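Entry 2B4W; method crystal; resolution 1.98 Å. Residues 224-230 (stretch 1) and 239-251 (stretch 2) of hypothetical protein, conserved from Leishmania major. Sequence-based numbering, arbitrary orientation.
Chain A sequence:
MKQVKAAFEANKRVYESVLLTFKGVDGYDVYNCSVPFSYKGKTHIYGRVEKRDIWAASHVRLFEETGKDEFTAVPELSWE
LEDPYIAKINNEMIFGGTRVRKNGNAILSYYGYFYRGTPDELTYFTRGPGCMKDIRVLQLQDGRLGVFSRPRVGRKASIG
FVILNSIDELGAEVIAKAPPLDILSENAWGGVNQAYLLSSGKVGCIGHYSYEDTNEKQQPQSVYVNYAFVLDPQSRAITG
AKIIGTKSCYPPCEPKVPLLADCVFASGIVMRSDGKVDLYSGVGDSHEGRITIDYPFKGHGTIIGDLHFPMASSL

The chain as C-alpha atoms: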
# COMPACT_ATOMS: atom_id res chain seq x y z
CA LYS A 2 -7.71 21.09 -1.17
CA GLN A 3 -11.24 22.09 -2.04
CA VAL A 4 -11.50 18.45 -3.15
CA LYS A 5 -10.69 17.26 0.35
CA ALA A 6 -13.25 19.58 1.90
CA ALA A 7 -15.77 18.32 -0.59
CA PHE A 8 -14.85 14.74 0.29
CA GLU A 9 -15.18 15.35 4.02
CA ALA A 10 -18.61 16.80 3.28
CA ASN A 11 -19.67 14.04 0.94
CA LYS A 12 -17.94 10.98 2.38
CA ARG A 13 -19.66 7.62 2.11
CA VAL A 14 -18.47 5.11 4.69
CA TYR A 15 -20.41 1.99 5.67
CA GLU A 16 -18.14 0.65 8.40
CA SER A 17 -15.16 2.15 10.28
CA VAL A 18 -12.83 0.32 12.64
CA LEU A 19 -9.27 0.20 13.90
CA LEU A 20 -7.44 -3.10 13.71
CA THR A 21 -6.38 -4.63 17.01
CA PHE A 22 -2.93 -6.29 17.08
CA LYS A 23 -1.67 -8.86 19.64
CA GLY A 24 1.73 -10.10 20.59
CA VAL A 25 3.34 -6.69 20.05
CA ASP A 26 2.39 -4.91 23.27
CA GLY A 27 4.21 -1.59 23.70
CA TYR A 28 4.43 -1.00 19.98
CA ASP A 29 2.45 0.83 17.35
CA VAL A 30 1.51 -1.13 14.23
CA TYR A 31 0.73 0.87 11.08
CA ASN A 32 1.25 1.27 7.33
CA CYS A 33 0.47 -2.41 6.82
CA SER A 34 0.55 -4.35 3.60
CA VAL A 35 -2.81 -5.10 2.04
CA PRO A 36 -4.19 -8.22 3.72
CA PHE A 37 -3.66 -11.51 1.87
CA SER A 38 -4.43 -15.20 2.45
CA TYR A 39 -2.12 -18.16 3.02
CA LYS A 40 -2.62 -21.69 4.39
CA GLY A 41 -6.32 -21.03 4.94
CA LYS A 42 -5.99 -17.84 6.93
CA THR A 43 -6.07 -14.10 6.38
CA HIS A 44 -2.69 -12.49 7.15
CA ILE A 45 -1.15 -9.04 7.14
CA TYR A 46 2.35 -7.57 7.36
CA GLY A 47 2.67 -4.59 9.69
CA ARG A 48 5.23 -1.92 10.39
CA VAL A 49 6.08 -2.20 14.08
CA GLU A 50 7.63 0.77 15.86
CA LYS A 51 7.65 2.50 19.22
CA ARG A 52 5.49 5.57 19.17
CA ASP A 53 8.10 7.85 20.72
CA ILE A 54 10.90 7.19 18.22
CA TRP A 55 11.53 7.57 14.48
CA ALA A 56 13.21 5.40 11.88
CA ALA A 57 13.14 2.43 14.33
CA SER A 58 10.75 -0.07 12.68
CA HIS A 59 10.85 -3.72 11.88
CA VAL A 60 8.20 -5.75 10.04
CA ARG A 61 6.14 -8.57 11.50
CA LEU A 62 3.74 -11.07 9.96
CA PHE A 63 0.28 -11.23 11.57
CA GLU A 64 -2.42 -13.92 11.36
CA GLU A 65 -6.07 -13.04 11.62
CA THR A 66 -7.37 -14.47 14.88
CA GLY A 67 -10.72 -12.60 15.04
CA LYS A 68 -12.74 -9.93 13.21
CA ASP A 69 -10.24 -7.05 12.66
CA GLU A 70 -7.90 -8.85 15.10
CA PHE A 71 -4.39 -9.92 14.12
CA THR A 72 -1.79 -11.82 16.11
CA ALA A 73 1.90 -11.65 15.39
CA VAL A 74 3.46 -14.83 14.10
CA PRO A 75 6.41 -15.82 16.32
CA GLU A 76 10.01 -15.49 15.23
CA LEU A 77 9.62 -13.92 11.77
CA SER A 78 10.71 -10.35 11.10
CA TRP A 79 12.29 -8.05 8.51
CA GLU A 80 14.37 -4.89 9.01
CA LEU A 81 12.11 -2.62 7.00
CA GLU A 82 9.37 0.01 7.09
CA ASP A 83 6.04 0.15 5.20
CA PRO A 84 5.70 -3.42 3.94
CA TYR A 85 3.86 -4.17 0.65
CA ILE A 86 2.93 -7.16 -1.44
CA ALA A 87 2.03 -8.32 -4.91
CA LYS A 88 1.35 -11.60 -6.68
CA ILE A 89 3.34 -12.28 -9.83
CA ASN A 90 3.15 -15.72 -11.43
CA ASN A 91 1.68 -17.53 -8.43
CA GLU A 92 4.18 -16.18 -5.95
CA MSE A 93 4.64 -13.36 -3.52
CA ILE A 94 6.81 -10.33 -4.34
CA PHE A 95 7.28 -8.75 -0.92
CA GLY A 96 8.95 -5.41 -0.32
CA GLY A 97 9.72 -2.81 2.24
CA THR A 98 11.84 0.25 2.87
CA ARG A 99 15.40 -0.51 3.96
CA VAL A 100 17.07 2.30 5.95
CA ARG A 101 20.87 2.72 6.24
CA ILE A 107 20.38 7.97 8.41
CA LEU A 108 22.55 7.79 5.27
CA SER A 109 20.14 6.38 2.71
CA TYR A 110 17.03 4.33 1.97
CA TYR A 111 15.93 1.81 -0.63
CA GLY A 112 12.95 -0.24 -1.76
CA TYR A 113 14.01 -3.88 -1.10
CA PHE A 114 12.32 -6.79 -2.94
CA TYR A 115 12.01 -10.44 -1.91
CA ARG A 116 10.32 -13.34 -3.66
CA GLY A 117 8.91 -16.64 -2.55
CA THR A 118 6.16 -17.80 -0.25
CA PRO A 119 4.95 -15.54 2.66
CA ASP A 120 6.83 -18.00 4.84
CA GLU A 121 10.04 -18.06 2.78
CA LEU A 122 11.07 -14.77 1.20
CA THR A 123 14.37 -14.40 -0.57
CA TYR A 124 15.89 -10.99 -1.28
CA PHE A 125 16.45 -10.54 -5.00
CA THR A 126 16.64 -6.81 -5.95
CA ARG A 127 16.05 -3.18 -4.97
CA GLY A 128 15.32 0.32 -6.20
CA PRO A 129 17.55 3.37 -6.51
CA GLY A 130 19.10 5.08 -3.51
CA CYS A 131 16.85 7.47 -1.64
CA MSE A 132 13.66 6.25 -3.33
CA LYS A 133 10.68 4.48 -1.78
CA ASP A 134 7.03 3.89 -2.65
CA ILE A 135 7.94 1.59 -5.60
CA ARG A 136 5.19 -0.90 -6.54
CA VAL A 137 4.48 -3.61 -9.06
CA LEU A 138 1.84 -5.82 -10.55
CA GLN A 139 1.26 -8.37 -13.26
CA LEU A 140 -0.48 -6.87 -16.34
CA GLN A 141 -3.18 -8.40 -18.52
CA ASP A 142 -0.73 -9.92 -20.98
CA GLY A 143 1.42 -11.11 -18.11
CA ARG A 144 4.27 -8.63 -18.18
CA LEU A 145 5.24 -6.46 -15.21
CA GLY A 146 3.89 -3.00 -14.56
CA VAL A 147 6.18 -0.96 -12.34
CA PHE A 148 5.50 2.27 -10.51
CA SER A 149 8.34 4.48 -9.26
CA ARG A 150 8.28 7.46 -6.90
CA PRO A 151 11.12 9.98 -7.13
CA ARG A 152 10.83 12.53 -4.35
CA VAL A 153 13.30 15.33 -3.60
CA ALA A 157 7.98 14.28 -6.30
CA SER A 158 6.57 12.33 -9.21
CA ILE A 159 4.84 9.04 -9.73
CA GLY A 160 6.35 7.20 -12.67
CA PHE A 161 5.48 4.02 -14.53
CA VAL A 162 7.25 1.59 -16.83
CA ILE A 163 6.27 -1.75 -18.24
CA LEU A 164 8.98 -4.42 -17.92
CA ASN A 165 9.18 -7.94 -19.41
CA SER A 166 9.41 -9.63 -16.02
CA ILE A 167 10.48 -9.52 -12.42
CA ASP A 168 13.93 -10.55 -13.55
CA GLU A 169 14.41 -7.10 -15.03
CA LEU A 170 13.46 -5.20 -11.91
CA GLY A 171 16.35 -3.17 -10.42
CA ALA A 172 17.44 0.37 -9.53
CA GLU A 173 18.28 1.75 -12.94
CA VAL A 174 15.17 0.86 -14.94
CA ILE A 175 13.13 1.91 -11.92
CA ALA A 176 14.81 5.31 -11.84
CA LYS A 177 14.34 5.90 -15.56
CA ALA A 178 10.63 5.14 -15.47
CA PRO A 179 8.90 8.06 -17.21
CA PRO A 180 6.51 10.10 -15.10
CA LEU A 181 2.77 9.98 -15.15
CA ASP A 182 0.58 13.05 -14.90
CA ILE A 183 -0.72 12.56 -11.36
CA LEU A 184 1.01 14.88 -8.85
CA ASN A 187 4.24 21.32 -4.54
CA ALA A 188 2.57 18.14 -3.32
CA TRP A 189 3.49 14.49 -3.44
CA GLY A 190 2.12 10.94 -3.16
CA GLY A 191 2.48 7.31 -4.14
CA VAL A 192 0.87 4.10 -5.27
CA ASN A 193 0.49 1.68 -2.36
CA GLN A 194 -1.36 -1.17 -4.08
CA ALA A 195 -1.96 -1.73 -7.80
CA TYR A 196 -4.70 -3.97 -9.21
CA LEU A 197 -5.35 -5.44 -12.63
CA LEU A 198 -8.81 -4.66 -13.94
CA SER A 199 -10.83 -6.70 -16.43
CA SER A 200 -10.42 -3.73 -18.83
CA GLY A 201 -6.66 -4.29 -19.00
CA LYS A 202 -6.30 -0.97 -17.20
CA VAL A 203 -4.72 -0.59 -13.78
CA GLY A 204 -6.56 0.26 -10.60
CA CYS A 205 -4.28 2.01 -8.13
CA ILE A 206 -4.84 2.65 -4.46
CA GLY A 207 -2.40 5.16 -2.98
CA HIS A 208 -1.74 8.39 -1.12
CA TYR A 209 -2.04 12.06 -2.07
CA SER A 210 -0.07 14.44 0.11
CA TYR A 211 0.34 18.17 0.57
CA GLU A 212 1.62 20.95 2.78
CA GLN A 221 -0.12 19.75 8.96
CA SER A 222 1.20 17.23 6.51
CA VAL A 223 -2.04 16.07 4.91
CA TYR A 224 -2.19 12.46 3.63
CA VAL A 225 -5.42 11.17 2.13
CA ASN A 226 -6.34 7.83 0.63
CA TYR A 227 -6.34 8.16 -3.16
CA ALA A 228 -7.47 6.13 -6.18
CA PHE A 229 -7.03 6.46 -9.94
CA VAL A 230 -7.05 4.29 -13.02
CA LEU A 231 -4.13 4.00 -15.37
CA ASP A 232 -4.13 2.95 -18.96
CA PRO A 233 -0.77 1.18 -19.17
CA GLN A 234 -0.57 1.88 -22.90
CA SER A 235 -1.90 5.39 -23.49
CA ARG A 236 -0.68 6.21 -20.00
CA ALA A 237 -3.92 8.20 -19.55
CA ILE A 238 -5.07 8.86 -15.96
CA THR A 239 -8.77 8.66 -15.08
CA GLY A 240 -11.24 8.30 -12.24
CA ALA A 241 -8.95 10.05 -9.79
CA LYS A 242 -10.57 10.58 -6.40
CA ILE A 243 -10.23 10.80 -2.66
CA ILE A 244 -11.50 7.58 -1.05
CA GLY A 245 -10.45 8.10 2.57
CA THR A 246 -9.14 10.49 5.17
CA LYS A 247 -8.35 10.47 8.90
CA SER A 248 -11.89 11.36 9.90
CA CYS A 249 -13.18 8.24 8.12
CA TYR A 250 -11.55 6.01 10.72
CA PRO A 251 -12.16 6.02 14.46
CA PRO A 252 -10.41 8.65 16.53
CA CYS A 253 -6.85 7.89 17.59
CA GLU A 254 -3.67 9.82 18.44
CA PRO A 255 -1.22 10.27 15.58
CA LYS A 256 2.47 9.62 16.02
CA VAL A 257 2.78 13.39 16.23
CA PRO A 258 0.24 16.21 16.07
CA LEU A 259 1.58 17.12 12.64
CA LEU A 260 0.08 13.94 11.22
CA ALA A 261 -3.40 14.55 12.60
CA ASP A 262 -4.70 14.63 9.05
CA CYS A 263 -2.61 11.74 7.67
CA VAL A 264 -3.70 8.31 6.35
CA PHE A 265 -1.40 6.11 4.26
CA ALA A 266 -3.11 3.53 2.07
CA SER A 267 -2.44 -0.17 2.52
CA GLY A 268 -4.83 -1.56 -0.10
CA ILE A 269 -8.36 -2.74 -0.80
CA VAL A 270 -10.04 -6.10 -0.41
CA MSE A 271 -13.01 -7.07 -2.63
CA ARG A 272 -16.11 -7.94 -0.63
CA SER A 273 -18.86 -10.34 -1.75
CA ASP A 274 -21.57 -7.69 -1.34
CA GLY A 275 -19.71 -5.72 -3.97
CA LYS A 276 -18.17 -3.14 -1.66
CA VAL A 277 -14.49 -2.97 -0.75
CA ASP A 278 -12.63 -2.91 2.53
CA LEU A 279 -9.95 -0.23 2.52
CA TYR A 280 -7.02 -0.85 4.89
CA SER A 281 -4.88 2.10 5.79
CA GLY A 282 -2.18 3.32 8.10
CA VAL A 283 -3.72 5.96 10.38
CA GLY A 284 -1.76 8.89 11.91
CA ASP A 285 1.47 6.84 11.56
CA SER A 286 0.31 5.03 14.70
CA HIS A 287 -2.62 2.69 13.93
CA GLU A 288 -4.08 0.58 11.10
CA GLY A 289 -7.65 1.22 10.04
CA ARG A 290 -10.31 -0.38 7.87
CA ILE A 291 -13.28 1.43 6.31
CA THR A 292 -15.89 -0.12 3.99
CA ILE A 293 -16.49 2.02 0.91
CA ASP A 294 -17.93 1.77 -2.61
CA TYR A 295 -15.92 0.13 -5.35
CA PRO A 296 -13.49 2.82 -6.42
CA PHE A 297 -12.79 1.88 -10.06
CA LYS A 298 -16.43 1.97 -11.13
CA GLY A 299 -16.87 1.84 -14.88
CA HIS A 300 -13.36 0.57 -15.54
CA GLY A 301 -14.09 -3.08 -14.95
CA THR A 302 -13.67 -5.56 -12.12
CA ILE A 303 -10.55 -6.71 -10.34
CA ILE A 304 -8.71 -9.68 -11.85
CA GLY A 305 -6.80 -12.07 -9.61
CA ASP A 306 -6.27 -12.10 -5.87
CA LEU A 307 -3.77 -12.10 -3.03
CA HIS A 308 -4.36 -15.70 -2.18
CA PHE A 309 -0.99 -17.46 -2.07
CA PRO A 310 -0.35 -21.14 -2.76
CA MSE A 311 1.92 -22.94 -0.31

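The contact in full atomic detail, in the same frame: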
# COMPACT_ATOMS: atom_id res chain seq x y z
N TYR A 224 -2.24 13.68 4.44
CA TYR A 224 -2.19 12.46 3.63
C TYR A 224 -3.61 11.91 3.53
O TYR A 224 -4.26 11.58 4.53
CB TYR A 224 -1.24 11.42 4.21
CG TYR A 224 0.24 11.60 3.99
CD1 TYR A 224 0.90 12.76 4.38
CD2 TYR A 224 1.01 10.60 3.40
CE1 TYR A 224 2.26 12.92 4.18
CE2 TYR A 224 2.38 10.75 3.20
CZ TYR A 224 3.00 11.92 3.59
OH TYR A 224 4.35 12.08 3.39
N VAL A 225 -4.12 11.81 2.30
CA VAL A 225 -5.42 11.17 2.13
C VAL A 225 -5.32 9.91 1.28
O VAL A 225 -4.38 9.66 0.55
CB VAL A 225 -6.48 12.08 1.49
CG1 VAL A 225 -6.37 13.49 2.05
CG2 VAL A 225 -6.33 12.07 -0.02
N ASN A 226 -6.34 9.06 1.41
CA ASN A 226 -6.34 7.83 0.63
C ASN A 226 -6.82 8.20 -0.77
O ASN A 226 -7.83 8.91 -0.87
CB ASN A 226 -7.25 6.78 1.24
CG ASN A 226 -6.95 6.31 2.63
OD1 ASN A 226 -7.87 6.17 3.44
ND2 ASN A 226 -5.71 6.01 2.97
N TYR A 227 -6.13 7.74 -1.78
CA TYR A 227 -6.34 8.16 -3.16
C TYR A 227 -6.46 7.02 -4.14
O TYR A 227 -5.79 5.99 -4.05
CB TYR A 227 -5.15 9.06 -3.54
CG TYR A 227 -5.37 10.04 -4.65
CD1 TYR A 227 -6.15 11.18 -4.48
CD2 TYR A 227 -4.79 9.83 -5.89
CE1 TYR A 227 -6.32 12.06 -5.53
CE2 TYR A 227 -4.96 10.70 -6.94
CZ TYR A 227 -5.74 11.82 -6.74
OH TYR A 227 -5.91 12.70 -7.78
N ALA A 228 -7.36 7.15 -5.14
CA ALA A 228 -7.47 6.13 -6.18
C ALA A 228 -7.43 6.79 -7.54
O ALA A 228 -7.86 7.94 -7.67
CB ALA A 228 -8.75 5.31 -6.06
N PHE A 229 -6.94 6.09 -8.55
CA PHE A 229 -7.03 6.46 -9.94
C PHE A 229 -6.90 5.21 -10.80
O PHE A 229 -6.51 4.13 -10.33
CB PHE A 229 -5.95 7.48 -10.34
CG PHE A 229 -4.54 6.98 -10.06
CD1 PHE A 229 -3.98 7.20 -8.81
CD2 PHE A 229 -3.81 6.31 -11.02
CE1 PHE A 229 -2.70 6.74 -8.56
CE2 PHE A 229 -2.55 5.82 -10.76
CZ PHE A 229 -2.00 6.07 -9.52
N VAL A 230 -7.21 5.39 -12.08
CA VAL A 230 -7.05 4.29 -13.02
C VAL A 230 -6.06 4.74 -14.09
O VAL A 230 -6.12 5.89 -14.54
CB VAL A 230 -8.37 3.84 -13.65
CG1 VAL A 230 -8.18 2.76 -14.70
CG2 VAL A 230 -9.30 3.32 -12.56
N THR A 239 -7.35 8.44 -15.23
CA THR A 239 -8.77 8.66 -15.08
C THR A 239 -9.27 8.22 -13.70
O THR A 239 -8.62 7.47 -12.96
CB THR A 239 -9.55 7.90 -16.17
OG1 THR A 239 -9.28 6.49 -16.09
CG2 THR A 239 -9.14 8.36 -17.57
N GLY A 240 -10.47 8.71 -13.40
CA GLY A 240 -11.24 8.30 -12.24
C GLY A 240 -10.53 8.64 -10.94
O GLY A 240 -10.74 8.04 -9.88
N ALA A 241 -9.65 9.63 -11.01
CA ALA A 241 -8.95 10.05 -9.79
C ALA A 241 -9.92 10.53 -8.72
O ALA A 241 -10.94 11.17 -8.99
CB ALA A 241 -7.95 11.15 -10.11
N LYS A 242 -9.61 10.22 -7.45
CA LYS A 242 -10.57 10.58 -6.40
C LYS A 242 -10.01 10.32 -5.02
O LYS A 242 -9.13 9.47 -4.85
CB LYS A 242 -11.85 9.79 -6.62
CG LYS A 242 -11.64 8.32 -6.95
CD LYS A 242 -13.00 7.66 -7.20
CE LYS A 242 -13.04 7.09 -8.62
NZ LYS A 242 -14.40 7.15 -9.22
N ILE A 243 -10.54 11.06 -4.05
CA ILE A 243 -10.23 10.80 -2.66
C ILE A 243 -11.19 9.69 -2.22
O ILE A 243 -12.38 9.78 -2.55
CB ILE A 243 -10.39 11.98 -1.71
CG1 ILE A 243 -9.51 13.21 -2.01
CG2 ILE A 243 -10.16 11.53 -0.27
CD1 ILE A 243 -9.97 14.46 -1.30
N ILE A 244 -10.66 8.70 -1.53
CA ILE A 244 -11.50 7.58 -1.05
C ILE A 244 -11.51 7.42 0.45
O ILE A 244 -12.36 6.74 1.03
CB ILE A 244 -11.07 6.26 -1.72
CG1 ILE A 244 -9.63 5.83 -1.45
CG2 ILE A 244 -11.35 6.35 -3.22
CD1 ILE A 244 -9.23 4.58 -2.23
N GLY A 245 -10.60 8.08 1.15
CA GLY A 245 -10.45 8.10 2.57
C GLY A 245 -9.60 9.23 3.10
O GLY A 245 -8.69 9.76 2.47
N THR A 246 -9.90 9.58 4.33
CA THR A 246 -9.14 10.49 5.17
C THR A 246 -9.21 9.98 6.61
O THR A 246 -9.92 9.01 6.91
CB THR A 246 -9.70 11.92 5.16
OG1 THR A 246 -11.06 11.83 5.60
CG2 THR A 246 -9.77 12.54 3.77
N LYS A 247 -8.49 10.66 7.46
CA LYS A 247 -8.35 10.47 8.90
C LYS A 247 -9.70 10.40 9.60
O LYS A 247 -9.93 9.57 10.48
CB LYS A 247 -7.54 11.62 9.53
CG LYS A 247 -6.55 11.38 10.62
CD LYS A 247 -6.78 10.18 11.50
CE LYS A 247 -5.93 10.31 12.77
NZ LYS A 247 -6.85 10.43 13.94
N SER A 248 -10.60 11.31 9.23
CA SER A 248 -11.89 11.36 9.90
C SER A 248 -12.81 10.21 9.52
O SER A 248 -13.90 10.09 10.11
CB SER A 248 -12.63 12.65 9.53
OG SER A 248 -12.73 12.67 8.11
N CYS A 249 -12.41 9.39 8.56
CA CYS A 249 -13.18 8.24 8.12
C CYS A 249 -13.07 7.04 9.05
O CYS A 249 -13.93 6.15 9.04
CB CYS A 249 -12.67 7.77 6.75
SG CYS A 249 -13.14 8.86 5.42
N TYR A 250 -11.97 7.02 9.78
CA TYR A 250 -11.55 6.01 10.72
C TYR A 250 -11.80 6.48 12.14
O TYR A 250 -11.84 7.68 12.37
CB TYR A 250 -10.05 5.69 10.53
CG TYR A 250 -9.72 5.29 9.11
CD1 TYR A 250 -9.50 6.23 8.11
CD2 TYR A 250 -9.63 3.94 8.77
CE1 TYR A 250 -9.20 5.86 6.80
CE2 TYR A 250 -9.33 3.57 7.47
CZ TYR A 250 -9.12 4.51 6.50
OH TYR A 250 -8.82 4.10 5.21
N PRO A 251 -11.96 5.57 13.08
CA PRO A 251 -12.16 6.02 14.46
C PRO A 251 -11.03 6.93 14.93
O PRO A 251 -9.89 6.96 14.45
CB PRO A 251 -12.17 4.73 15.27
CG PRO A 251 -12.57 3.67 14.29
CD PRO A 251 -11.99 4.11 12.98
O HOH W 1 -6.26 12.40 5.91
O HOH W 2 -7.19 5.43 -17.65

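Two neighbouring antiparallel strands, residues 224-230 and 239-245, pair through their backbones, with two beta bulges interrupting the register; beyond the 3-10 segment that follows the second strand, Tyr250 returns to reach Asn226. Together the two stretches bury 650 Å² of surface, and their strand directions lie 140° apart.

Tyr224, the first residue of the stretch, makes no direct contact, its side chain ending well away from the partner. Its carbonyl nevertheless approaches the turn through a water, which lies 2.6 Å from Tyr224 O and accepts from Lys247 N at 3.2 Å. Val225 packs next to the end of the partner strand: Val225 CG2 lies 3.9 Å from Ile243 CG2, Val225 CG1 lies 3.9 Å from Thr246 CG2, and Val225 CB rests 3.4 Å from Gly245 O.

Asn226, buried, is the most extensively covered residue of the contact. Its backbone bonds in both directions, Asn226 N to Gly245 O at 2.7 Å and Ile244 N to Asn226 O at 2.9 Å, the latter almost straight at 174°. A bulge shifts the register by one between Asn226 and Tyr227. Asn226 O also receives a CA-H...O contact from Ile243 CA at 3.5 Å. The side chain adds a link beyond the strand, since Tyr250 OH donates to Asn226 OD1 at 2.9 Å, the oxygen lying at the edge of the tyrosine ring; Asn226 ND2 is satisfied elsewhere in the structure. Gly245 leaves the room this amide needs, for an ideal CB there would sit 2.1 Å from Asn226 OD1, a clash.

Tyr227 forms a non-hydrogen-bonded pair with Ile243, and both side chains project from the same face of the sheet. Its ring leans along the partner strand, with Lys242 N over one face and Tyr227 OH 3.5 Å from Ala241 CB. On the backbone, Tyr227 CA makes a CA-H...O contact with Lys242 O at 3.5 Å.

Ala228 and Lys242 bond reciprocally: Ala228 N to Lys242 O and Lys242 N to Ala228 O are both 2.9 Å, the second more bent at 136°. Ala241 CA approaches the same Ala228 O at 3.2 Å in another CA-H...O contact. The small methyl CB of Ala228 meets Ile244 CD1 at 3.9 Å, the end of a side chain whose CA-to-CB bond points sideways but whose tip comes nearer.

Phe229 sits in the second bulge, where the register again shifts by one between Ala228 and Val230. The ring leads away, and Phe229 CB lies 4.2 Å from Ala241 CB. Near it on the partner strand, Gly240 adopts a positive phi of 63°, a conformation that favours glycine.

Val230, the last residue of the stretch, pairs with Thr239, through Val230 N to Thr239 O at 2.7 Å and Thr239 N to Val230 O at 2.9 Å. A second water joins the same pair, 2.8 Å from Thr239 OG1 and weakly bonded to Val230 O at 3.3 Å.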